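Local coordinates for protein SusD homolog (Bacteroides thetaiotaomicron, PDB 3EHN) that probably binds glycans containing galactose and N-acetylglucosamine at the cell surface, as a SusD-like outer membrane lipoprotein, at residues V36-S41 against N50-T55; E266-R271 against A328-V333. All coordinates share one frame; numbering follows the deposited sequence.

Contact 1. Residues V36-S41 against N50-T55. With NDG (2-acetamido-2-deoxy-alpha-D-glucopyranose), chain C.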
loop_
_atom_site.group_PDB
_atom_site.type_symbol
_atom_site.label_atom_id
_atom_site.label_comp_id
_atom_site.label_asym_id
_atom_site.label_seq_id
_atom_site.Cartn_x
_atom_site.Cartn_y
_atom_site.Cartn_z
ATOM N N VAL A 36 -5.902 -9.105 5.463
ATOM C CA VAL A 36 -5.502 -7.704 5.295
ATOM C C VAL A 36 -4.688 -7.551 4.009
ATOM O O VAL A 36 -5.015 -6.734 3.153
ATOM C CB VAL A 36 -4.698 -7.195 6.496
ATOM C CG1 VAL A 36 -4.293 -5.755 6.267
ATOM C CG2 VAL A 36 -5.542 -7.287 7.741
ATOM N N ILE A 37 -3.617 -8.326 3.890
ATOM C CA ILE A 37 -2.809 -8.353 2.674
ATOM C C ILE A 37 -2.658 -9.846 2.427
ATOM O O ILE A 37 -1.960 -10.539 3.168
ATOM C CB ILE A 37 -1.428 -7.701 2.844
ATOM C CG1 ILE A 37 -1.593 -6.258 3.333
ATOM C CG2 ILE A 37 -0.702 -7.679 1.495
ATOM C CD1 ILE A 37 -0.292 -5.484 3.446
ATOM N N PRO A 38 -3.345 -10.363 1.392
ATOM C CA PRO A 38 -3.386 -11.758 0.948
ATOM C C PRO A 38 -2.153 -12.589 1.274
ATOM O O PRO A 38 -1.068 -12.339 0.760
ATOM C CB PRO A 38 -3.623 -11.618 -0.541
ATOM C CG PRO A 38 -4.560 -10.500 -0.583
ATOM C CD PRO A 38 -3.922 -9.495 0.352
ATOM N N ILE A 39 -2.343 -13.585 2.132
ATOM C CA ILE A 39 -1.278 -14.486 2.561
ATOM C C ILE A 39 -2.035 -15.674 3.130
ATOM O O ILE A 39 -3.181 -15.521 3.584
ATOM C CB ILE A 39 -0.421 -13.843 3.682
ATOM C CG1 ILE A 39 0.652 -14.812 4.189
ATOM C CG2 ILE A 39 -1.309 -13.467 4.848
ATOM C CD1 ILE A 39 1.886 -14.904 3.338
ATOM N N GLY A 40 -1.414 -16.850 3.106
ATOM C CA GLY A 40 -2.081 -18.028 3.640
ATOM C C GLY A 40 -1.170 -19.176 4.030
ATOM O O GLY A 40 0.055 -19.043 4.041
ATOM N N SER A 41 -1.777 -20.314 4.355
ATOM C CA SER A 41 -1.027 -21.503 4.747
ATOM C C SER A 41 -0.377 -22.101 3.509
ATOM O O SER A 41 -0.795 -21.818 2.385
ATOM C CB SER A 41 -1.977 -22.527 5.392
ATOM O OG SER A 41 -1.326 -23.742 5.724
ATOM N N ASN A 50 -2.345 -15.608 -5.866
ATOM C CA ASN A 50 -3.223 -15.141 -6.935
ATOM C C ASN A 50 -3.968 -13.910 -6.439
ATOM O O ASN A 50 -4.313 -13.028 -7.222
ATOM C CB ASN A 50 -4.233 -16.229 -7.312
ATOM C CG ASN A 50 -3.601 -17.369 -8.088
ATOM O OD1 ASN A 50 -4.147 -18.469 -8.154
ATOM N ND2 ASN A 50 -2.450 -17.106 -8.695
ATOM N N ASP A 51 -4.211 -13.871 -5.129
ATOM C CA ASP A 51 -4.903 -12.766 -4.481
ATOM C C ASP A 51 -3.963 -11.575 -4.330
ATOM O O ASP A 51 -4.337 -10.430 -4.608
ATOM C CB ASP A 51 -5.407 -13.200 -3.104
ATOM C CG ASP A 51 -6.670 -14.051 -3.170
ATOM O OD1 ASP A 51 -6.849 -14.819 -4.138
ATOM O OD2 ASP A 51 -7.485 -13.969 -2.229
ATOM N N LEU A 52 -2.743 -11.843 -3.882
ATOM C CA LEU A 52 -1.764 -10.783 -3.696
ATOM C C LEU A 52 -1.417 -10.198 -5.057
ATOM O O LEU A 52 -1.028 -9.033 -5.183
ATOM C CB LEU A 52 -0.492 -11.331 -3.046
ATOM C CG LEU A 52 0.514 -10.242 -2.674
ATOM C CD1 LEU A 52 -0.054 -9.397 -1.538
ATOM C CD2 LEU A 52 1.811 -10.869 -2.260
ATOM N N GLN A 53 -1.560 -11.025 -6.079
ATOM C CA GLN A 53 -1.260 -10.605 -7.427
ATOM C C GLN A 53 -2.287 -9.561 -7.888
ATOM O O GLN A 53 -1.934 -8.547 -8.500
ATOM C CB GLN A 53 -1.267 -11.836 -8.328
ATOM C CG GLN A 53 -0.553 -11.655 -9.629
ATOM C CD GLN A 53 -0.488 -12.935 -10.423
ATOM O OE1 GLN A 53 -1.510 -13.581 -10.671
ATOM N NE2 GLN A 53 0.717 -13.311 -10.837
ATOM N N ASN A 54 -3.552 -9.806 -7.564
ATOM C CA ASN A 54 -4.654 -8.922 -7.928
ATOM C C ASN A 54 -4.676 -7.611 -7.149
ATOM O O ASN A 54 -5.108 -6.591 -7.664
ATOM C CB ASN A 54 -5.978 -9.663 -7.733
ATOM C CG ASN A 54 -7.193 -8.777 -7.936
ATOM O OD1 ASN A 54 -7.825 -8.338 -6.980
ATOM N ND2 ASN A 54 -7.525 -8.515 -9.186
ATOM N N THR A 55 -4.204 -7.632 -5.910
ATOM C CA THR A 55 -4.204 -6.426 -5.090
ATOM C C THR A 55 -2.891 -5.653 -5.076
ATOM O O THR A 55 -2.896 -4.425 -5.057
ATOM C CB THR A 55 -4.530 -6.736 -3.624
ATOM O OG1 THR A 55 -3.463 -7.498 -3.052
ATOM C CG2 THR A 55 -5.802 -7.532 -3.520
HETATM C C1 NDG C . -0.983 -16.137 -14.152
HETATM C C2 NDG C . -2.455 -16.107 -13.723
HETATM C C3 NDG C . -2.515 -17.054 -12.486
HETATM C C4 NDG C . -2.149 -18.461 -12.916
HETATM C C5 NDG C . -0.703 -18.473 -13.567
HETATM C C6 NDG C . -0.227 -19.916 -13.916
HETATM C C7 NDG C . -3.871 -14.057 -13.412
HETATM C C8 NDG C . -4.969 -14.144 -12.343
HETATM O O5 NDG C . -0.455 -17.436 -14.539
HETATM O O3 NDG C . -3.766 -17.145 -11.817
HETATM O O4 NDG C . -2.151 -19.548 -11.885
HETATM O O6 NDG C . 0.913 -19.784 -14.771
HETATM O O7 NDG C . -4.085 -13.480 -14.466
HETATM N N2 NDG C . -2.799 -14.842 -13.361
HETATM O O1 NDG C . -0.588 -15.272 -15.196
#
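P38 rests its ring on one side of helix 47-63, in a small apolar contact between that helix and the loop leading to it from helix 20-36. The contact is buried, and no hydrogen bond crosses it. CB of P38 lies 3.5 Å from CB of D51. CB also lies close to N of L52, and CD of P38 comes 4.0 Å from OG1 of T55. The proline therefore sits over one turn of the helix, whose backbone is held by the bond from T55 N to D51 O. I37 adds the second apolar touch, CG2 to CD1 of L52 at 3.5 Å. The leucine gets there with CG anti to its backbone N (chi1 -173°), which sends CD1 to the isoleucine, while CB stays beside P38 CB. Polar groups at the border have other partners: P38 O takes the hydroxyl of S259, and D51 OD1 that of Y90. The fold is the helical SusD type, of the TPR clan, and this helix has the bound sugar at another side. There the extended Q53 accepts a weak hydrogen bond at OE1 from N2 of the N-acetylglucosamine, 3.2 Å away. ND2 of N50 also lies 3.4 Å from O3 of the N-acetylglucosamine. N50 ND2 is hydrogen-bonded to the hydroxyl of Y267, while its OD1 makes a weak bond to O4 of the galactose. With an alanine in place of N50, the Y267 hydroxyl would probably lose this partner and the galactose its weak one.

Contact 2. Residues E266-R271 against A328-V333. With NDG (2-acetamido-2-deoxy-alpha-D-glucopyranose), chain C.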
loop_
_atom_site.group_PDB
_atom_site.type_symbol
_atom_site.label_atom_id
_atom_site.label_comp_id
_atom_site.label_asym_id
_atom_site.label_seq_id
_atom_site.Cartn_x
_atom_site.Cartn_y
_atom_site.Cartn_z
ATOM N N GLU A 266 7.140 -19.110 -9.505
ATOM C CA GLU A 266 6.376 -20.095 -10.247
ATOM C C GLU A 266 5.898 -19.557 -11.597
ATOM O O GLU A 266 6.118 -20.194 -12.627
ATOM C CB GLU A 266 5.184 -20.555 -9.416
ATOM C CG GLU A 266 5.535 -20.863 -7.965
ATOM C CD GLU A 266 6.331 -22.150 -7.796
ATOM O OE1 GLU A 266 5.781 -23.231 -8.095
ATOM O OE2 GLU A 266 7.501 -22.080 -7.359
ATOM N N TYR A 267 5.258 -18.389 -11.602
ATOM C CA TYR A 267 4.751 -17.811 -12.850
ATOM C C TYR A 267 5.784 -16.962 -13.587
ATOM O O TYR A 267 5.593 -16.619 -14.758
ATOM C CB TYR A 267 3.524 -16.937 -12.592
ATOM C CG TYR A 267 2.520 -17.491 -11.613
ATOM C CD1 TYR A 267 2.350 -18.863 -11.444
ATOM C CD2 TYR A 267 1.684 -16.632 -10.899
ATOM C CE1 TYR A 267 1.363 -19.364 -10.587
ATOM C CE2 TYR A 267 0.697 -17.124 -10.044
ATOM C CZ TYR A 267 0.541 -18.488 -9.896
ATOM O OH TYR A 267 -0.449 -18.963 -9.070
ATOM N N ASN A 268 6.867 -16.615 -12.899
ATOM C CA ASN A 268 7.905 -15.794 -13.499
ATOM C C ASN A 268 7.291 -14.539 -14.135
ATOM O O ASN A 268 7.652 -14.162 -15.255
ATOM C CB ASN A 268 8.669 -16.596 -14.565
ATOM C CG ASN A 268 9.418 -17.786 -13.982
ATOM O OD1 ASN A 268 9.089 -18.943 -14.270
ATOM N ND2 ASN A 268 10.432 -17.508 -13.159
ATOM N N GLU A 269 6.374 -13.889 -13.419
ATOM C CA GLU A 269 5.728 -12.692 -13.944
ATOM C C GLU A 269 6.049 -11.389 -13.193
ATOM O O GLU A 269 5.975 -10.308 -13.771
ATOM C CB GLU A 269 4.217 -12.888 -13.973
ATOM C CG GLU A 269 3.755 -14.201 -14.567
ATOM C CD GLU A 269 2.244 -14.269 -14.675
ATOM O OE1 GLU A 269 1.560 -14.063 -13.648
ATOM O OE2 GLU A 269 1.735 -14.524 -15.790
ATOM N N THR A 270 6.396 -11.477 -11.914
ATOM C CA THR A 270 6.707 -10.274 -11.150
ATOM C C THR A 270 8.208 -9.986 -11.095
ATOM O O THR A 270 9.002 -10.818 -10.667
ATOM C CB THR A 270 6.127 -10.378 -9.725
ATOM O OG1 THR A 270 4.719 -10.568 -9.826
ATOM C CG2 THR A 270 6.379 -9.111 -8.921
ATOM N N ARG A 271 8.594 -8.796 -11.537
ATOM C CA ARG A 271 9.998 -8.415 -11.545
ATOM C C ARG A 271 10.130 -7.037 -10.944
ATOM O O ARG A 271 9.121 -6.387 -10.656
ATOM C CB ARG A 271 10.539 -8.408 -12.983
ATOM C CG ARG A 271 10.555 -9.763 -13.651
ATOM C CD ARG A 271 11.463 -10.710 -12.896
ATOM N NE ARG A 271 11.383 -12.075 -13.406
ATOM C CZ ARG A 271 10.868 -13.100 -12.735
ATOM N NH1 ARG A 271 10.385 -12.920 -11.519
ATOM N NH2 ARG A 271 10.835 -14.305 -13.281
ATOM N N ALA A 328 15.122 -10.971 -15.406
ATOM C CA ALA A 328 15.312 -9.597 -14.960
ATOM C C ALA A 328 15.424 -9.682 -13.440
ATOM O O ALA A 328 15.276 -10.767 -12.870
ATOM C CB ALA A 328 14.118 -8.750 -15.355
ATOM N N SER A 329 15.681 -8.562 -12.776
ATOM C CA SER A 329 15.803 -8.587 -11.318
ATOM C C SER A 329 14.494 -8.972 -10.626
ATOM O O SER A 329 13.406 -8.598 -11.072
ATOM C CB SER A 329 16.266 -7.224 -10.798
ATOM O OG SER A 329 17.536 -6.884 -11.326
ATOM N N ARG A 330 14.606 -9.726 -9.537
ATOM C CA ARG A 330 13.430 -10.143 -8.784
ATOM C C ARG A 330 13.490 -9.594 -7.369
ATOM O O ARG A 330 14.571 -9.371 -6.822
ATOM C CB ARG A 330 13.343 -11.667 -8.672
ATOM C CG ARG A 330 13.780 -12.417 -9.898
ATOM C CD ARG A 330 13.334 -13.870 -9.850
ATOM N NE ARG A 330 13.873 -14.595 -10.994
ATOM C CZ ARG A 330 13.482 -15.804 -11.375
ATOM N NH1 ARG A 330 12.528 -16.442 -10.705
ATOM N NH2 ARG A 330 14.059 -16.377 -12.423
ATOM N N PRO A 331 12.327 -9.346 -6.763
ATOM C CA PRO A 331 12.378 -8.838 -5.399
ATOM C C PRO A 331 12.903 -9.992 -4.547
ATOM O O PRO A 331 12.514 -11.135 -4.777
ATOM C CB PRO A 331 10.913 -8.508 -5.109
ATOM C CG PRO A 331 10.178 -9.465 -5.931
ATOM C CD PRO A 331 10.937 -9.440 -7.232
ATOM N N LYS A 332 13.801 -9.721 -3.604
ATOM C CA LYS A 332 14.320 -10.788 -2.748
ATOM C C LYS A 332 13.202 -11.251 -1.828
ATOM O O LYS A 332 12.623 -10.453 -1.109
ATOM C CB LYS A 332 15.506 -10.297 -1.909
ATOM C CG LYS A 332 16.759 -10.138 -2.716
ATOM C CD LYS A 332 17.977 -9.786 -1.894
ATOM C CE LYS A 332 19.167 -9.599 -2.837
ATOM N NZ LYS A 332 20.443 -9.270 -2.155
ATOM N N VAL A 333 12.887 -12.537 -1.838
ATOM C CA VAL A 333 11.816 -13.004 -0.980
ATOM C C VAL A 333 11.749 -14.518 -0.914
ATOM O O VAL A 333 12.076 -15.204 -1.875
ATOM C CB VAL A 333 10.450 -12.456 -1.484
ATOM C CG1 VAL A 333 10.202 -12.927 -2.889
ATOM C CG2 VAL A 333 9.316 -12.910 -0.580
HETATM C C1 NDG C . -0.983 -16.137 -14.152
HETATM C C2 NDG C . -2.455 -16.107 -13.723
HETATM C C3 NDG C . -2.515 -17.054 -12.486
HETATM C C4 NDG C . -2.149 -18.461 -12.916
HETATM C C5 NDG C . -0.703 -18.473 -13.567
HETATM C C6 NDG C . -0.227 -19.916 -13.916
HETATM C C7 NDG C . -3.871 -14.057 -13.412
HETATM C C8 NDG C . -4.969 -14.144 -12.343
HETATM O O5 NDG C . -0.455 -17.436 -14.539
HETATM O O3 NDG C . -3.766 -17.145 -11.817
HETATM O O4 NDG C . -2.151 -19.548 -11.885
HETATM O O6 NDG C . 0.913 -19.784 -14.771
HETATM O O7 NDG C . -4.085 -13.480 -14.466
HETATM N N2 NDG C . -2.799 -14.842 -13.361
HETATM O O1 NDG C . -0.588 -15.272 -15.196
#
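Measured end to end, 268-271 and 328-331 run 77° apart, and their closest CA atoms are those of R271 and R330, 4.7 Å apart. N268 leaves the end of helix 261-266 with positive phi and turns the chain into the short strand that holds T270 and R271. Segment 328-333 is loop, tied to this strand by a backbone bond between S329 and M272. R271 carries most of the side-chain contact. Its chain bends at chi2 (-62°), which folds the guanidinium back so that NH1 bonds to T270 O at 2.7 Å, reaching it from above the carbonyl plane. On the way, CD passes S329 O at 3.4 Å and CG meets CB of A328. R330 runs alongside, extended from CG to NE, and the two guanidinium groups stack almost flat, centres 4.0 Å apart and planes at 21°. Two like charges meet here; the carbonyls of T270, V264 and A325, all bonded to R271, probably offset part of the cost. P331 adds a looser touch, CD to T270 O at 4.2 Å. In the SusD-like fold of this protein, another part of 266-271 helps form the sugar site. The ring of Y267 lies under the N-acetylglucosamine, with C5 of the sugar over the ring centre, 3.6 Å above its plane, the usual aromatic platform for a pyranose. E269, extended beyond CG, accepts a hydrogen bond at OE2 from the sugar O1. NE1 of W73 also bonds to this sugar.

From the N terminus, the chain leaves helix 20-36 and contact 1 soon folds it back, closing a short loop as helix 47-63 begins. Contact 2 comes much later and closes a longer loop, with strands 295-297 and 304-306 inside it. The two are in series: they neither nest nor cross. Contact 1 sets the loop after helix 20-36 against helix 47-63. Contact 2 joins the end of helix 261-266 and strand 270-272 to the loop before strand 339-342. Their centres are 16 Å apart, yet they meet beside the N-acetylglucosamine, where Q53 NE2 makes a weak hydrogen bond to E269 OE1.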